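Local structure of putative prephenate dehydratase (Streptococcus mutans, 4LUB) at residues Ala72-Ile81 against Lys266-Arg275. The protein probably converts prephenate to phenylpyruvate, with loss of carbon dioxide and water, in the biosynthesis of phenylalanine. Residues are numbered along the deposited sequence; the frame is centred on the assembly and turned at random.
Sequences AKIEAVAEII and KILGKYAVYR
Glu79 to Ile81 and Ala272 to Tyr274 zip together as parallel beta strands, joining strand 75-83 of the prephenate dehydratase part to strand 264-274 of the ACT part in one continuous mixed sheet. The short strand axes run 7° apart. Direct backbone bonds gather at the C-terminal ends: Glu79 N to Ala272 O (2.9 Å), Tyr274 N to Glu79 O and Ile81 N to Tyr274 O (2.8 Å each). Ala76 N to Leu268 O adds one further back. Between them the pairing opens, and waters fill in: two donate to Val77 O, one of them also to Lys270 O, while the other accepts from Ala272 N. Classic bulges lie on the outer sides, Val77 and Ala78 facing Val177, Leu268 and Gly269 facing Ser195.

Among the side chains, Tyr271 holds CG between its backbone N and carbonyl carbon (chi1 48°), which lays the ring between Ala76 and Glu79. Ala76 CB meets Tyr271 CD2 at 3.8 Å; the Glu79 carboxylate, its plane 38° from the ring, brings OE1 within 3.2 Å of Tyr271 CE1. That buried OE1 is held by Arg174 and Trp176, and the Tyr271 hydroxyl bonds Ser195. On the same face Ile81 CD1 packs on Val273 CG1 (3.7 Å), and Ile81 also touches Leu234 of the second subunit. Ile81 CG2 lies over one face of the Arg275 guanidinium, whose NE pairs with Glu190.

At the far end Lys266 is fully extended and also bonds the Leu68 and Phe69 carbonyls of helix 62-70; its NZ sits 2.7 Å from Ala72 O, almost in line with that C=O bond.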
loop_
_atom_site.group_PDB
_atom_site.type_symbol
_atom_site.label_atom_id
_atom_site.label_comp_id
_atom_site.label_asym_id
_atom_site.label_seq_id
_atom_site.Cartn_x
_atom_site.Cartn_y
_atom_site.Cartn_z
ATOM N N ALA B 72 17.029 -2.982 8.717
ATOM C CA ALA B 72 17.070 -3.585 10.041
ATOM C C ALA B 72 17.043 -5.114 10.036
ATOM O O ALA B 72 16.460 -5.745 9.154
ATOM C CB ALA B 72 15.915 -3.051 10.871
ATOM N N LYS B 73 17.650 -5.679 11.073
ATOM C CA LYS B 73 17.646 -7.106 11.357
ATOM C C LYS B 73 17.071 -7.203 12.769
ATOM O O LYS B 73 17.748 -7.530 13.744
ATOM C CB LYS B 73 19.059 -7.706 11.207
ATOM C CG LYS B 73 19.381 -9.007 11.961
ATOM C CD LYS B 73 18.462 -10.161 11.609
ATOM C CE LYS B 73 18.736 -11.342 12.530
ATOM N NZ LYS B 73 17.858 -11.323 13.733
ATOM N N ILE B 74 15.814 -6.793 12.865
ATOM C CA ILE B 74 15.085 -6.724 14.119
ATOM C C ILE B 74 13.657 -7.168 13.810
ATOM O O ILE B 74 13.218 -7.054 12.669
ATOM C CB ILE B 74 15.129 -5.294 14.707
ATOM C CG1 ILE B 74 14.560 -5.247 16.114
ATOM C CG2 ILE B 74 14.380 -4.310 13.809
ATOM C CD1 ILE B 74 14.545 -3.851 16.668
ATOM N N GLU B 75 12.937 -7.674 14.803
ATOM C CA GLU B 75 11.562 -8.130 14.582
ATOM C C GLU B 75 10.530 -7.455 15.474
ATOM O O GLU B 75 10.833 -7.058 16.599
ATOM C CB GLU B 75 11.452 -9.646 14.764
ATOM C CG GLU B 75 12.273 -10.454 13.784
ATOM C CD GLU B 75 12.075 -11.952 13.952
ATOM O OE1 GLU B 75 11.190 -12.355 14.739
ATOM O OE2 GLU B 75 12.797 -12.725 13.287
ATOM N N ALA B 76 9.315 -7.294 14.954
ATOM C CA ALA B 76 8.169 -7.039 15.820
ATOM C C ALA B 76 7.935 -8.221 16.777
ATOM O O ALA B 76 7.833 -9.373 16.347
ATOM C CB ALA B 76 6.934 -6.766 14.985
ATOM N N VAL B 77 7.881 -7.943 18.074
ATOM C CA VAL B 77 7.684 -9.004 19.064
ATOM C C VAL B 77 6.402 -8.815 19.875
ATOM O O VAL B 77 6.009 -9.687 20.647
ATOM C CB VAL B 77 8.902 -9.116 20.015
ATOM C CG1 VAL B 77 10.115 -9.603 19.248
ATOM C CG2 VAL B 77 9.190 -7.781 20.714
ATOM N N ALA B 78 5.752 -7.670 19.690
ATOM C CA ALA B 78 4.437 -7.417 20.264
ATOM C C ALA B 78 3.772 -6.267 19.518
ATOM O O ALA B 78 4.451 -5.339 19.065
ATOM C CB ALA B 78 4.542 -7.098 21.753
ATOM N N GLU B 79 2.448 -6.322 19.405
ATOM C CA GLU B 79 1.676 -5.223 18.836
ATOM C C GLU B 79 0.662 -4.655 19.831
ATOM O O GLU B 79 -0.070 -5.409 20.462
ATOM C CB GLU B 79 0.945 -5.691 17.577
ATOM C CG GLU B 79 0.190 -4.594 16.849
ATOM C CD GLU B 79 -0.520 -5.123 15.622
ATOM O OE1 GLU B 79 0.177 -5.630 14.726
ATOM O OE2 GLU B 79 -1.752 -4.969 15.514
ATOM N N ILE B 80 0.629 -3.332 19.969
ATOM C CA ILE B 80 -0.386 -2.666 20.791
ATOM C C ILE B 80 -1.206 -1.718 19.928
ATOM O O ILE B 80 -0.658 -0.868 19.230
ATOM C CB ILE B 80 0.229 -1.899 21.987
ATOM C CG1 ILE B 80 0.906 -2.881 22.943
ATOM C CG2 ILE B 80 -0.853 -1.136 22.753
ATOM C CD1 ILE B 80 1.983 -2.260 23.818
ATOM N N ILE B 81 -2.520 -1.898 19.950
ATOM C CA ILE B 81 -3.432 -0.998 19.252
ATOM C C ILE B 81 -3.995 0.100 20.152
ATOM O O ILE B 81 -4.567 -0.175 21.203
ATOM C CB ILE B 81 -4.590 -1.782 18.617
ATOM C CG1 ILE B 81 -4.032 -2.796 17.615
ATOM C CG2 ILE B 81 -5.532 -0.836 17.881
ATOM C CD1 ILE B 81 -5.100 -3.657 16.955
ATOM N N LYS B 266 11.102 -12.098 4.104
ATOM C CA LYS B 266 11.682 -11.700 5.375
ATOM C C LYS B 266 10.593 -11.689 6.440
ATOM O O LYS B 266 9.558 -11.051 6.253
ATOM C CB LYS B 266 12.331 -10.320 5.256
ATOM C CG LYS B 266 13.067 -9.849 6.487
ATOM C CD LYS B 266 13.712 -8.514 6.197
ATOM C CE LYS B 266 14.415 -7.955 7.412
ATOM N NZ LYS B 266 15.225 -6.773 7.038
ATOM N N ILE B 267 10.806 -12.417 7.532
ATOM C CA ILE B 267 9.895 -12.345 8.671
ATOM C C ILE B 267 10.086 -11.045 9.439
ATOM O O ILE B 267 11.124 -10.832 10.067
ATOM C CB ILE B 267 10.077 -13.528 9.641
ATOM C CG1 ILE B 267 9.870 -14.852 8.903
ATOM C CG2 ILE B 267 9.108 -13.402 10.824
ATOM C CD1 ILE B 267 9.977 -16.070 9.793
ATOM N N LEU B 268 9.084 -10.171 9.374
ATOM C CA LEU B 268 9.161 -8.898 10.072
ATOM C C LEU B 268 8.789 -9.065 11.540
ATOM O O LEU B 268 9.215 -8.278 12.378
ATOM C CB LEU B 268 8.240 -7.862 9.418
ATOM C CG LEU B 268 8.511 -7.501 7.958
ATOM C CD1 LEU B 268 7.526 -6.441 7.503
ATOM C CD2 LEU B 268 9.937 -7.006 7.787
ATOM N N GLY B 269 8.018 -10.104 11.850
ATOM C CA GLY B 269 7.603 -10.342 13.220
ATOM C C GLY B 269 6.596 -11.459 13.423
ATOM O O GLY B 269 5.750 -11.702 12.562
ATOM N N LYS B 270 6.728 -12.161 14.549
ATOM C CA LYS B 270 5.670 -13.009 15.104
ATOM C C LYS B 270 5.256 -12.459 16.461
ATOM O O LYS B 270 6.083 -12.362 17.363
ATOM C CB LYS B 270 6.108 -14.472 15.259
ATOM C CG LYS B 270 6.627 -15.152 14.008
ATOM C CD LYS B 270 6.945 -16.604 14.323
ATOM C CE LYS B 270 7.700 -17.300 13.209
ATOM N NZ LYS B 270 7.969 -18.725 13.574
ATOM N N TYR B 271 3.991 -12.088 16.622
ATOM C CA TYR B 271 3.640 -11.302 17.800
ATOM C C TYR B 271 2.197 -11.501 18.222
ATOM O O TYR B 271 1.342 -11.862 17.408
ATOM C CB TYR B 271 3.892 -9.812 17.534
ATOM C CG TYR B 271 3.303 -9.347 16.217
ATOM C CD1 TYR B 271 1.969 -8.956 16.135
ATOM C CD2 TYR B 271 4.070 -9.322 15.052
ATOM C CE1 TYR B 271 1.412 -8.545 14.936
ATOM C CE2 TYR B 271 3.519 -8.911 13.841
ATOM C CZ TYR B 271 2.186 -8.520 13.796
ATOM O OH TYR B 271 1.620 -8.113 12.612
ATOM N N ALA B 272 1.926 -11.232 19.494
ATOM C CA ALA B 272 0.551 -11.115 19.965
ATOM C C ALA B 272 0.058 -9.687 19.743
ATOM O O ALA B 272 0.849 -8.739 19.727
ATOM C CB ALA B 272 0.451 -11.500 21.440
ATOM N N VAL B 273 -1.247 -9.551 19.531
ATOM C CA VAL B 273 -1.891 -8.252 19.410
ATOM C C VAL B 273 -2.669 -7.897 20.671
ATOM O O VAL B 273 -3.540 -8.647 21.099
ATOM C CB VAL B 273 -2.852 -8.207 18.197
ATOM C CG1 VAL B 273 -3.471 -6.814 18.049
ATOM C CG2 VAL B 273 -2.130 -8.660 16.925
ATOM N N TYR B 274 -2.356 -6.741 21.242
ATOM C CA TYR B 274 -3.040 -6.228 22.424
ATOM C C TYR B 274 -3.766 -4.948 22.030
ATOM O O TYR B 274 -3.325 -4.256 21.115
ATOM C CB TYR B 274 -2.045 -5.960 23.547
ATOM C CG TYR B 274 -1.160 -7.141 23.882
ATOM C CD1 TYR B 274 -1.585 -8.131 24.759
ATOM C CD2 TYR B 274 0.107 -7.262 23.319
ATOM C CE1 TYR B 274 -0.769 -9.215 25.067
ATOM C CE2 TYR B 274 0.932 -8.336 23.626
ATOM C CZ TYR B 274 0.489 -9.307 24.499
ATOM O OH TYR B 274 1.308 -10.374 24.799
ATOM N N ARG B 275 -4.903 -4.656 22.653
ATOM C CA ARG B 275 -5.629 -3.442 22.286
ATOM C C ARG B 275 -5.568 -2.403 23.401
ATOM O O ARG B 275 -6.023 -2.653 24.518
ATOM C CB ARG B 275 -7.084 -3.757 21.932
ATOM C CG ARG B 275 -7.872 -2.541 21.444
ATOM C CD ARG B 275 -9.169 -2.948 20.755
ATOM N NE ARG B 275 -8.935 -3.547 19.440
ATOM C CZ ARG B 275 -9.107 -2.920 18.279
ATOM N NH1 ARG B 275 -9.525 -1.662 18.251
ATOM N NH2 ARG B 275 -8.867 -3.555 17.138
HETATM O O HOH W 1 13.069 -8.760 10.356
HETATM O O HOH W 2 9.037 -11.860 16.405
HETATM O O HOH W 3 3.868 -10.941 21.646
HETATM O O HOH W 4 6.724 -12.289 20.002
#